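Histone-lysine N-methyltransferase SETMAR (Homo sapiens, PDB 3F2K) dimethylates histone H3 and, through the mariner transposase domain described here, binds DNA and takes part in double-strand break repair and DNA integration. Local coordinates at residues C37-I42 and K72-I77; I96-Y101 and Q138-K143; G124-H129 and E150-P155. All coordinates share one frame; numbering follows the deposited sequence. Where two conformers were deposited one is given.

Overall arrangement
From the N terminus, strand 34-43 enters the sheet first, and interaction 1 closes the excursion from it to strand 72-80, its antiparallel neighbour. The chain then passes strand 83-89 to helix 98-115, whose start makes interaction 2 with the start of helix 140-147. Interaction 3 joins strands 126-128 and 150-151 on the other flank of strand 34-43. Interaction 1 is finished before the others open, whereas interactions 2 and 3 cross: 124-129 falls between the segments of interaction 2, and 150-155 follows them. Their centres lie about 15 to 19 Å apart, yet Y101 of interaction 2 touches both E39 of interaction 1 and H129 of interaction 3.

Interaction 1 of 3, residues C37-I42 and K72-I77; sequences CDEKWI and KVMVTI. With MG (magnesium ion), chain D.
W41 is held between two side chains of the neighbouring strand, K72 and M74. CB of M74 lies over one face of the six-membered ring, 3.5 Å from its centroid and only 5° off the normal, while CE of K72 lies over the opposite face, 3.8 Å from the same centroid. Beyond CE, the ammonium group of K72 stays above the ring, making a cation-pi contact with NZ 4.5 Å from the centroid. M74 is a selenomethionine, substituted for methionine; with CG anti to its backbone N (chi1 -175°), it carries its selenium obliquely past the ring in a Met-aromatic contact. I96 also packs against both W41 and M74.

The backbone bonding is antiparallel. K40 and V75 form one hydrogen-bonded pair, with N of K40 2.9 Å from O of V75, and I42 and V73 form the next, with N of I42 2.8 Å from O of V73; each pair also has the reciprocal bond. The links between D38 and I77 are long and weak, so the pairing is firmer toward I42. This is the centre of the RNase H-like fold of the mariner transposase domain, in which strand 34-43 carries a metal-binding aspartate of the active site.

That residue is D38. Its OD1 binds the magnesium ion at 2.2 Å, D130 and four waters complete six ligands, and OD2 accepts bonds from one of those waters and from N165. E39 approaches the metal through water: one metal-bound water donates to its OE1 and another to its backbone O. Its OE2 is hydrogen-bonded to NE2 of H135 and accepts from a further water that also joins OG1 of T76.

Apolar contacts join I42, V73 and V75, on the face they share with K40. CD1 of I42 meets CG1 of V75 at 3.8 Å, and F191 packs against both residues.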
loop_
_atom_site.group_PDB
_atom_site.type_symbol
_atom_site.label_atom_id
_atom_site.label_comp_id
_atom_site.label_asym_id
_atom_site.label_seq_id
_atom_site.Cartn_x
_atom_site.Cartn_y
_atom_site.Cartn_z
ATOM N N CYS A 37 -1.794 1.213 -0.356
ATOM C CA CYS A 37 -2.157 -0.193 -0.204
ATOM C C CYS A 37 -1.227 -1.064 -0.983
ATOM O O CYS A 37 -0.440 -0.555 -1.782
ATOM C CB CYS A 37 -3.575 -0.409 -0.722
ATOM S SG CYS A 37 -3.742 -0.256 -2.495
ATOM N N ASP A 38 -1.376 -2.369 -0.753
ATOM C CA ASP A 38 -0.738 -3.398 -1.539
ATOM C C ASP A 38 -1.342 -4.732 -1.138
ATOM O O ASP A 38 -1.917 -4.916 -0.033
ATOM C CB ASP A 38 0.814 -3.423 -1.348
ATOM C CG ASP A 38 1.545 -4.109 -2.537
ATOM O OD1 ASP A 38 0.920 -4.212 -3.623
ATOM O OD2 ASP A 38 2.705 -4.501 -2.353
ATOM N N GLU A 39 -1.104 -5.672 -2.017
ATOM C CA GLU A 39 -1.539 -7.073 -1.852
ATOM C C GLU A 39 -0.298 -7.880 -1.452
ATOM O O GLU A 39 0.844 -7.632 -1.920
ATOM C CB GLU A 39 -2.133 -7.581 -3.181
ATOM C CG GLU A 39 -3.546 -7.009 -3.576
ATOM C CD GLU A 39 -3.466 -5.663 -4.351
ATOM O OE1 GLU A 39 -2.362 -5.146 -4.566
ATOM O OE2 GLU A 39 -4.536 -5.186 -4.782
ATOM N N LYS A 40 -0.521 -8.864 -0.593
ATOM C CA LYS A 40 0.526 -9.863 -0.321
ATOM C C LYS A 40 -0.071 -11.267 -0.094
ATOM O O LYS A 40 -1.061 -11.432 0.591
ATOM C CB LYS A 40 1.342 -9.433 0.921
ATOM C CG LYS A 40 2.233 -10.489 1.544
ATOM C CD LYS A 40 3.078 -9.897 2.639
ATOM C CE LYS A 40 3.885 -10.989 3.331
ATOM N NZ LYS A 40 4.999 -11.209 2.387
ATOM N N TRP A 41 0.561 -12.273 -0.682
ATOM C CA TRP A 41 0.296 -13.661 -0.253
ATOM C C TRP A 41 1.008 -14.047 1.061
ATOM O O TRP A 41 2.266 -14.027 1.162
ATOM C CB TRP A 41 0.667 -14.646 -1.398
ATOM C CG TRP A 41 -0.231 -14.522 -2.587
ATOM C CD1 TRP A 41 0.010 -13.814 -3.718
ATOM C CD2 TRP A 41 -1.558 -15.069 -2.726
ATOM N NE1 TRP A 41 -1.068 -13.896 -4.561
ATOM C CE2 TRP A 41 -2.038 -14.672 -3.984
ATOM C CE3 TRP A 41 -2.368 -15.876 -1.917
ATOM C CZ2 TRP A 41 -3.321 -15.051 -4.461
ATOM C CZ3 TRP A 41 -3.631 -16.252 -2.376
ATOM C CH2 TRP A 41 -4.106 -15.824 -3.628
ATOM N N ILE A 42 0.205 -14.402 2.051
ATOM C CA ILE A 42 0.701 -14.820 3.352
ATOM C C ILE A 42 0.683 -16.386 3.308
ATOM O O ILE A 42 -0.379 -16.988 3.171
ATOM C CB ILE A 42 -0.190 -14.405 4.472
ATOM C CG1 ILE A 42 -0.115 -12.879 4.691
ATOM C CG2 ILE A 42 0.190 -15.218 5.811
ATOM C CD1 ILE A 42 -0.954 -12.392 5.841
ATOM N N LYS A 72 -1.755 -20.676 1.096
ATOM C CA LYS A 72 -1.515 -19.232 1.228
ATOM C C LYS A 72 -2.860 -18.535 1.202
ATOM O O LYS A 72 -3.878 -19.072 0.698
ATOM C CB LYS A 72 -0.608 -18.706 0.079
ATOM C CG LYS A 72 -1.117 -19.041 -1.335
ATOM C CD LYS A 72 -0.118 -18.701 -2.448
ATOM C CE LYS A 72 -0.859 -18.582 -3.819
ATOM N NZ LYS A 72 -1.862 -19.786 -4.029
ATOM N N VAL A 73 -2.887 -17.305 1.730
ATOM C CA VAL A 73 -4.082 -16.491 1.621
ATOM C C VAL A 73 -3.569 -15.088 1.256
ATOM O O VAL A 73 -2.542 -14.644 1.793
ATOM C CB VAL A 73 -4.935 -16.521 2.938
ATOM C CG1 VAL A 73 -4.090 -16.107 4.189
ATOM C CG2 VAL A 73 -6.243 -15.697 2.814
HETATM N N MSE A 74 -4.259 -14.424 0.336
HETATM C CA MSE A 74 -3.943 -13.033 -0.003
HETATM C C MSE A 74 -4.621 -12.027 0.900
HETATM O O MSE A 74 -5.819 -12.081 1.143
HETATM C CB MSE A 74 -4.318 -12.737 -1.454
HETATM C CG MSE A 74 -3.908 -11.369 -1.898
HETATM SE SE MSE A 74 -4.378 -11.202 -3.797
HETATM C CE MSE A 74 -5.879 -9.992 -3.621
ATOM N N VAL A 75 -3.826 -11.074 1.370
ATOM C CA VAL A 75 -4.339 -9.937 2.168
ATOM C C VAL A 75 -4.085 -8.654 1.369
ATOM O O VAL A 75 -3.118 -8.558 0.565
ATOM C CB VAL A 75 -3.714 -9.898 3.605
ATOM C CG1 VAL A 75 -2.179 -9.609 3.561
ATOM C CG2 VAL A 75 -4.462 -8.873 4.544
ATOM N N THR A 76 -4.961 -7.682 1.565
ATOM C CA THR A 76 -4.834 -6.341 1.032
ATOM C C THR A 76 -5.020 -5.464 2.298
ATOM O O THR A 76 -5.921 -5.684 3.132
ATOM C CB THR A 76 -5.879 -6.042 -0.075
ATOM O OG1 THR A 76 -5.819 -7.078 -1.086
ATOM C CG2 THR A 76 -5.593 -4.662 -0.708
ATOM N N ILE A 77 -4.091 -4.552 2.474
ATOM C CA ILE A 77 -4.129 -3.589 3.572
ATOM C C ILE A 77 -4.106 -2.171 3.012
ATOM O O ILE A 77 -3.340 -1.833 2.081
ATOM C CB ILE A 77 -2.976 -3.813 4.599
ATOM C CG1 ILE A 77 -3.155 -2.860 5.816
ATOM C CG2 ILE A 77 -1.625 -3.667 3.944
ATOM C CD1 ILE A 77 -2.129 -3.048 6.943
HETATM MG MG MG D . 1.630 -5.152 -5.476
HETATM O O HOH W 1 3.683 -5.020 -4.684
HETATM O O HOH W 2 -6.624 -6.026 -3.427
HETATM O O HOH W 3 -0.373 -5.153 -6.284
HETATM O O HOH W 4 1.234 -6.951 -4.606
HETATM O O HOH W 5 2.273 -6.129 -7.289
#

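Interaction 2 of 3, residues I96-Y101 and Q138-K143; sequences ITSEKY and QPTLQK
S98 meets T140 where two helices begin, and its short side chain can be followed atom by atom in the conformer described, one of two. CB lies 3.4 Å from the backbone O of Q138, in the turn leading into helix 140-147. The next bond places OG anti to the backbone N of S98 (chi1 -168°), which directs it at the first turn of the other helix. There OG accepts a hydrogen bond from the backbone N of T140, 3.2 Å long with an N-H...O angle of 155°. OG of S98 also stands 2.9 Å from OG1 of T140, and that OG1 is 3.0 Å from the backbone O of S98, so the threonine hydroxyl faces two oxygens of one residue. P134 O forms hydrogen bonds with both hydroxyls.

The threonine also faces Y101. OG1 of T140 lies 3.4 Å from CD2 of Y101, at the edge and in the ring plane, and the threonine methyl CG2 approaches the same carbon at 3.6 Å. The ring in turn stacks on H135 and packs against E39, which connects this helix start to the strand carrying a magnesium ligand. E99 and P139 cross at about a right angle, with CG of E99 3.9 Å from CD of P139. A cis peptide bond precedes P139.

Both helix starts have side-chain bonds of their own. T97 is the N-cap of helix 98-115, and its OG1 accepts from N of K100. In the other segment, OE1 of Q138 receives N of Q142 on a lone pair, in the carbonyl plane. The chemistry implies a compact polar junction between two helix N termini, in which two hydroxyls share the carbonyls of S98 and P134 and the N-H of T140, the T140 hydroxyl proton having more than one acceptor within reach.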
loop_
_atom_site.group_PDB
_atom_site.type_symbol
_atom_site.label_atom_id
_atom_site.label_comp_id
_atom_site.label_asym_id
_atom_site.label_seq_id
_atom_site.Cartn_x
_atom_site.Cartn_y
_atom_site.Cartn_z
ATOM N N ILE A 96 -9.756 -11.959 -8.193
ATOM C CA ILE A 96 -8.897 -10.772 -8.030
ATOM C C ILE A 96 -9.105 -9.904 -9.289
ATOM O O ILE A 96 -8.325 -9.983 -10.230
ATOM C CB ILE A 96 -7.419 -11.212 -7.935
ATOM C CG1 ILE A 96 -7.221 -12.206 -6.789
ATOM C CG2 ILE A 96 -6.455 -9.959 -7.877
ATOM C CD1 ILE A 96 -5.903 -12.969 -6.937
ATOM N N THR A 97 -10.217 -9.163 -9.335
ATOM C CA THR A 97 -10.658 -8.440 -10.542
ATOM C C THR A 97 -10.745 -6.958 -10.222
ATOM O O THR A 97 -10.735 -6.580 -9.007
ATOM C CB THR A 97 -12.073 -8.894 -10.982
ATOM O OG1 THR A 97 -13.004 -8.651 -9.920
ATOM C CG2 THR A 97 -12.127 -10.432 -11.240
ATOM N N SER A 98 -10.840 -6.136 -11.266
ATOM C CA SER A 98 -11.028 -4.702 -11.061
ATOM C C SER A 98 -12.409 -4.460 -10.427
ATOM O O SER A 98 -12.583 -3.481 -9.686
ATOM C CB SER A 98 -10.850 -3.905 -12.356
ATOM O OG SER A 98 -10.764 -2.493 -12.095
ATOM N N GLU A 99 -13.368 -5.371 -10.697
ATOM C CA GLU A 99 -14.707 -5.269 -10.119
ATOM C C GLU A 99 -14.608 -5.429 -8.595
ATOM O O GLU A 99 -15.192 -4.658 -7.827
ATOM C CB GLU A 99 -15.715 -6.294 -10.737
ATOM C CG GLU A 99 -16.118 -5.890 -12.159
ATOM C CD GLU A 99 -15.155 -6.441 -13.243
ATOM O OE1 GLU A 99 -14.139 -7.132 -12.933
ATOM O OE2 GLU A 99 -15.450 -6.264 -14.423
ATOM N N LYS A 100 -13.866 -6.423 -8.173
ATOM C CA LYS A 100 -13.686 -6.714 -6.740
ATOM C C LYS A 100 -12.924 -5.534 -6.100
ATOM O O LYS A 100 -13.222 -5.146 -4.985
ATOM C CB LYS A 100 -12.854 -8.012 -6.614
ATOM C CG LYS A 100 -12.369 -8.354 -5.197
ATOM C CD LYS A 100 -13.544 -8.192 -4.282
ATOM C CE LYS A 100 -13.626 -9.310 -3.299
ATOM N NZ LYS A 100 -12.962 -8.862 -2.034
ATOM N N TYR A 101 -11.861 -5.098 -6.760
ATOM C CA TYR A 101 -11.012 -4.006 -6.177
ATOM C C TYR A 101 -11.833 -2.730 -6.054
ATOM O O TYR A 101 -11.675 -2.018 -5.022
ATOM C CB TYR A 101 -9.799 -3.792 -7.024
ATOM C CG TYR A 101 -8.729 -2.937 -6.449
ATOM C CD1 TYR A 101 -7.916 -3.421 -5.404
ATOM C CD2 TYR A 101 -8.481 -1.673 -6.982
ATOM C CE1 TYR A 101 -6.868 -2.684 -4.919
ATOM C CE2 TYR A 101 -7.410 -0.867 -6.470
ATOM C CZ TYR A 101 -6.616 -1.408 -5.445
ATOM O OH TYR A 101 -5.554 -0.652 -4.922
ATOM N N GLN A 138 -10.994 -0.329 -15.451
ATOM C CA GLN A 138 -12.356 -0.054 -15.041
ATOM C C GLN A 138 -12.886 -1.384 -14.419
ATOM O O GLN A 138 -12.537 -2.518 -14.906
ATOM C CB GLN A 138 -13.170 0.362 -16.277
ATOM C CG GLN A 138 -12.838 1.705 -16.884
ATOM C CD GLN A 138 -13.005 2.909 -15.942
ATOM O OE1 GLN A 138 -13.434 2.765 -14.771
ATOM N NE2 GLN A 138 -12.676 4.126 -16.480
ATOM N N PRO A 139 -13.788 -1.300 -13.443
ATOM C CA PRO A 139 -14.382 -0.035 -12.977
ATOM C C PRO A 139 -13.714 0.620 -11.793
ATOM O O PRO A 139 -14.284 1.575 -11.246
ATOM C CB PRO A 139 -15.832 -0.459 -12.630
ATOM C CG PRO A 139 -15.641 -1.801 -11.982
ATOM C CD PRO A 139 -14.497 -2.466 -12.867
ATOM N N THR A 140 -12.503 0.145 -11.440
ATOM C CA THR A 140 -11.673 0.826 -10.436
ATOM C C THR A 140 -11.485 2.324 -10.738
ATOM O O THR A 140 -11.625 3.155 -9.822
ATOM C CB THR A 140 -10.337 0.057 -10.229
ATOM O OG1 THR A 140 -10.655 -1.153 -9.552
ATOM C CG2 THR A 140 -9.325 0.911 -9.317
ATOM N N LEU A 141 -11.103 2.691 -11.970
ATOM C CA LEU A 141 -10.857 4.084 -12.262
ATOM C C LEU A 141 -12.104 4.940 -12.020
ATOM O O LEU A 141 -12.045 6.000 -11.374
ATOM C CB LEU A 141 -10.355 4.240 -13.713
ATOM C CG LEU A 141 -8.976 3.522 -13.923
ATOM C CD1 LEU A 141 -8.575 3.715 -15.322
ATOM C CD2 LEU A 141 -7.944 4.226 -12.971
ATOM N N GLN A 142 -13.239 4.484 -12.522
ATOM C CA GLN A 142 -14.487 5.219 -12.259
ATOM C C GLN A 142 -14.831 5.345 -10.744
ATOM O O GLN A 142 -15.290 6.387 -10.316
ATOM C CB GLN A 142 -15.642 4.607 -13.022
ATOM C CG GLN A 142 -16.852 5.600 -12.978
ATOM C CD GLN A 142 -18.061 5.073 -13.685
ATOM O OE1 GLN A 142 -18.714 4.102 -13.244
ATOM N NE2 GLN A 142 -18.382 5.707 -14.783
ATOM N N LYS A 143 -14.591 4.314 -9.967
ATOM C CA LYS A 143 -14.876 4.360 -8.551
ATOM C C LYS A 143 -14.040 5.456 -7.894
ATOM O O LYS A 143 -14.519 6.210 -7.054
ATOM C CB LYS A 143 -14.556 3.007 -7.938
ATOM C CG LYS A 143 -14.889 2.915 -6.404
ATOM C CD LYS A 143 -16.334 3.291 -6.126
ATOM C CE LYS A 143 -17.298 2.290 -6.725
ATOM N NZ LYS A 143 -18.657 2.562 -6.098
#

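Interaction 3 of 3, residues G124-H129 and E150-P155; sequences GPILLH and EVLPHP
L127 bonds to E150 and L152 through both its backbone polar atoms. N of L127 donates to O of E150 at 2.8 Å, and O of L127 accepts from N of L152 at 2.9 Å with a nearly straight N-H...O angle of 176°. A weaker bond runs from N of E150 to O of P125. Farther along, one water accepts from N of H129 and lies 2.6 Å from O of L152, to which it donates, linking the two segments beyond the L127-L152 bond.

These bonds define a parallel pairing at the edge of the RNase H-like sheet; helix 140-147 lies between the two strands in sequence, and its L144 packs on L127 and V151. CG1 of V151, anti to the backbone N (chi1 179°), touches CE1 of H129 at 3.8 Å.

On the face bearing I126 and E150, CG2 of I126 meets CD1 of L152 at 3.8 Å, while CG1 of I126 runs beside OE1 of E150, whose carboxylate forms a salt bridge with R24. An alanine at I126 would probably open a gap beside CB and CD1 of L152 and leave the E150 carboxylate without its apolar neighbour. CD2 of L128 approaches CD2 of L152 at 4.0 Å, and CD1 of L128 reaches CD2 of H154 at 3.8 Å.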
loop_
_atom_site.group_PDB
_atom_site.type_symbol
_atom_site.label_atom_id
_atom_site.label_comp_id
_atom_site.label_asym_id
_atom_site.label_seq_id
_atom_site.Cartn_x
_atom_site.Cartn_y
_atom_site.Cartn_z
ATOM N N GLY A 124 -8.978 16.269 -0.404
ATOM C CA GLY A 124 -9.362 14.922 -0.792
ATOM C C GLY A 124 -8.204 13.959 -0.702
ATOM O O GLY A 124 -7.051 14.372 -0.676
ATOM N N PRO A 125 -8.524 12.659 -0.583
ATOM C CA PRO A 125 -7.513 11.657 -0.420
ATOM C C PRO A 125 -6.744 11.411 -1.745
ATOM O O PRO A 125 -7.272 11.698 -2.808
ATOM C CB PRO A 125 -8.301 10.419 -0.038
ATOM C CG PRO A 125 -9.671 10.590 -0.842
ATOM C CD PRO A 125 -9.911 12.109 -0.669
ATOM N N ILE A 126 -5.526 10.890 -1.625
ATOM C CA ILE A 126 -4.675 10.621 -2.783
ATOM C C ILE A 126 -4.245 9.170 -2.658
ATOM O O ILE A 126 -3.703 8.777 -1.653
ATOM C CB ILE A 126 -3.377 11.535 -2.754
ATOM C CG1 ILE A 126 -3.747 13.035 -2.799
ATOM C CG2 ILE A 126 -2.424 11.130 -3.952
ATOM C CD1 ILE A 126 -2.502 13.955 -2.547
ATOM N N LEU A 127 -4.577 8.329 -3.632
ATOM C CA LEU A 127 -4.264 6.909 -3.463
ATOM C C LEU A 127 -2.905 6.623 -4.103
ATOM O O LEU A 127 -2.641 7.059 -5.259
ATOM C CB LEU A 127 -5.368 6.049 -4.114
ATOM C CG LEU A 127 -5.082 4.574 -4.057
ATOM C CD1 LEU A 127 -5.007 4.037 -2.579
ATOM C CD2 LEU A 127 -6.206 3.863 -4.815
ATOM N N LEU A 128 -2.040 5.914 -3.344
ATOM C CA LEU A 128 -0.745 5.425 -3.871
ATOM C C LEU A 128 -0.834 3.911 -3.893
ATOM O O LEU A 128 -0.906 3.251 -2.866
ATOM C CB LEU A 128 0.343 5.821 -2.865
ATOM C CG LEU A 128 1.812 5.418 -3.146
ATOM C CD1 LEU A 128 2.160 5.435 -4.545
ATOM C CD2 LEU A 128 2.723 6.292 -2.120
ATOM N N HIS A 129 -0.833 3.374 -5.104
ATOM C CA HIS A 129 -0.896 1.960 -5.290
ATOM C C HIS A 129 -0.141 1.595 -6.587
ATOM O O HIS A 129 0.099 2.438 -7.441
ATOM C CB HIS A 129 -2.369 1.406 -5.250
ATOM C CG HIS A 129 -3.295 1.792 -6.371
ATOM N ND1 HIS A 129 -3.078 2.784 -7.316
ATOM C CD2 HIS A 129 -4.548 1.321 -6.630
ATOM C CE1 HIS A 129 -4.135 2.873 -8.112
ATOM N NE2 HIS A 129 -5.026 1.986 -7.725
ATOM N N GLU A 150 -7.620 11.357 -6.079
ATOM C CA GLU A 150 -6.545 11.476 -7.015
ATOM C C GLU A 150 -5.673 10.190 -6.932
ATOM O O GLU A 150 -5.596 9.557 -5.877
ATOM C CB GLU A 150 -5.706 12.708 -6.650
ATOM C CG GLU A 150 -4.554 12.879 -7.574
ATOM C CD GLU A 150 -3.538 13.965 -7.099
ATOM O OE1 GLU A 150 -3.849 14.747 -6.169
ATOM O OE2 GLU A 150 -2.427 13.940 -7.716
ATOM N N VAL A 151 -5.057 9.806 -8.055
ATOM C CA VAL A 151 -4.073 8.705 -7.993
ATOM C C VAL A 151 -2.672 9.279 -8.192
ATOM O O VAL A 151 -2.415 10.036 -9.140
ATOM C CB VAL A 151 -4.369 7.588 -9.015
ATOM C CG1 VAL A 151 -3.274 6.446 -8.924
ATOM C CG2 VAL A 151 -5.761 6.920 -8.674
ATOM N N LEU A 152 -1.767 8.895 -7.283
ATOM C CA LEU A 152 -0.397 9.370 -7.331
ATOM C C LEU A 152 0.378 8.593 -8.429
ATOM O O LEU A 152 0.143 7.357 -8.632
ATOM C CB LEU A 152 0.224 9.257 -5.934
ATOM C CG LEU A 152 1.382 10.132 -5.516
ATOM C CD1 LEU A 152 0.981 11.642 -5.527
ATOM C CD2 LEU A 152 1.939 9.628 -4.159
ATOM N N PRO A 153 1.167 9.324 -9.241
ATOM C CA PRO A 153 2.029 8.689 -10.196
ATOM C C PRO A 153 2.885 7.633 -9.432
ATOM O O PRO A 153 3.371 7.920 -8.348
ATOM C CB PRO A 153 2.958 9.879 -10.674
ATOM C CG PRO A 153 2.069 11.091 -10.470
ATOM C CD PRO A 153 1.320 10.805 -9.238
ATOM N N HIS A 154 3.041 6.459 -10.000
ATOM C CA HIS A 154 3.915 5.417 -9.390
ATOM C C HIS A 154 4.661 4.679 -10.498
ATOM O O HIS A 154 4.034 4.242 -11.460
ATOM C CB HIS A 154 3.093 4.373 -8.628
ATOM C CG HIS A 154 3.961 3.454 -7.816
ATOM N ND1 HIS A 154 4.257 2.164 -8.205
ATOM C CD2 HIS A 154 4.686 3.688 -6.703
ATOM C CE1 HIS A 154 5.071 1.615 -7.311
ATOM N NE2 HIS A 154 5.351 2.518 -6.395
ATOM N N PRO A 155 6.012 4.625 -10.416
ATOM C CA PRO A 155 6.743 3.966 -11.505
ATOM C C PRO A 155 6.757 2.452 -11.395
ATOM O O PRO A 155 6.761 1.906 -10.279
ATOM C CB PRO A 155 8.192 4.506 -11.343
ATOM C CG PRO A 155 8.348 4.849 -9.848
ATOM C CD PRO A 155 6.891 5.236 -9.401
HETATM O O HOH W 6 -0.582 5.254 -7.314
#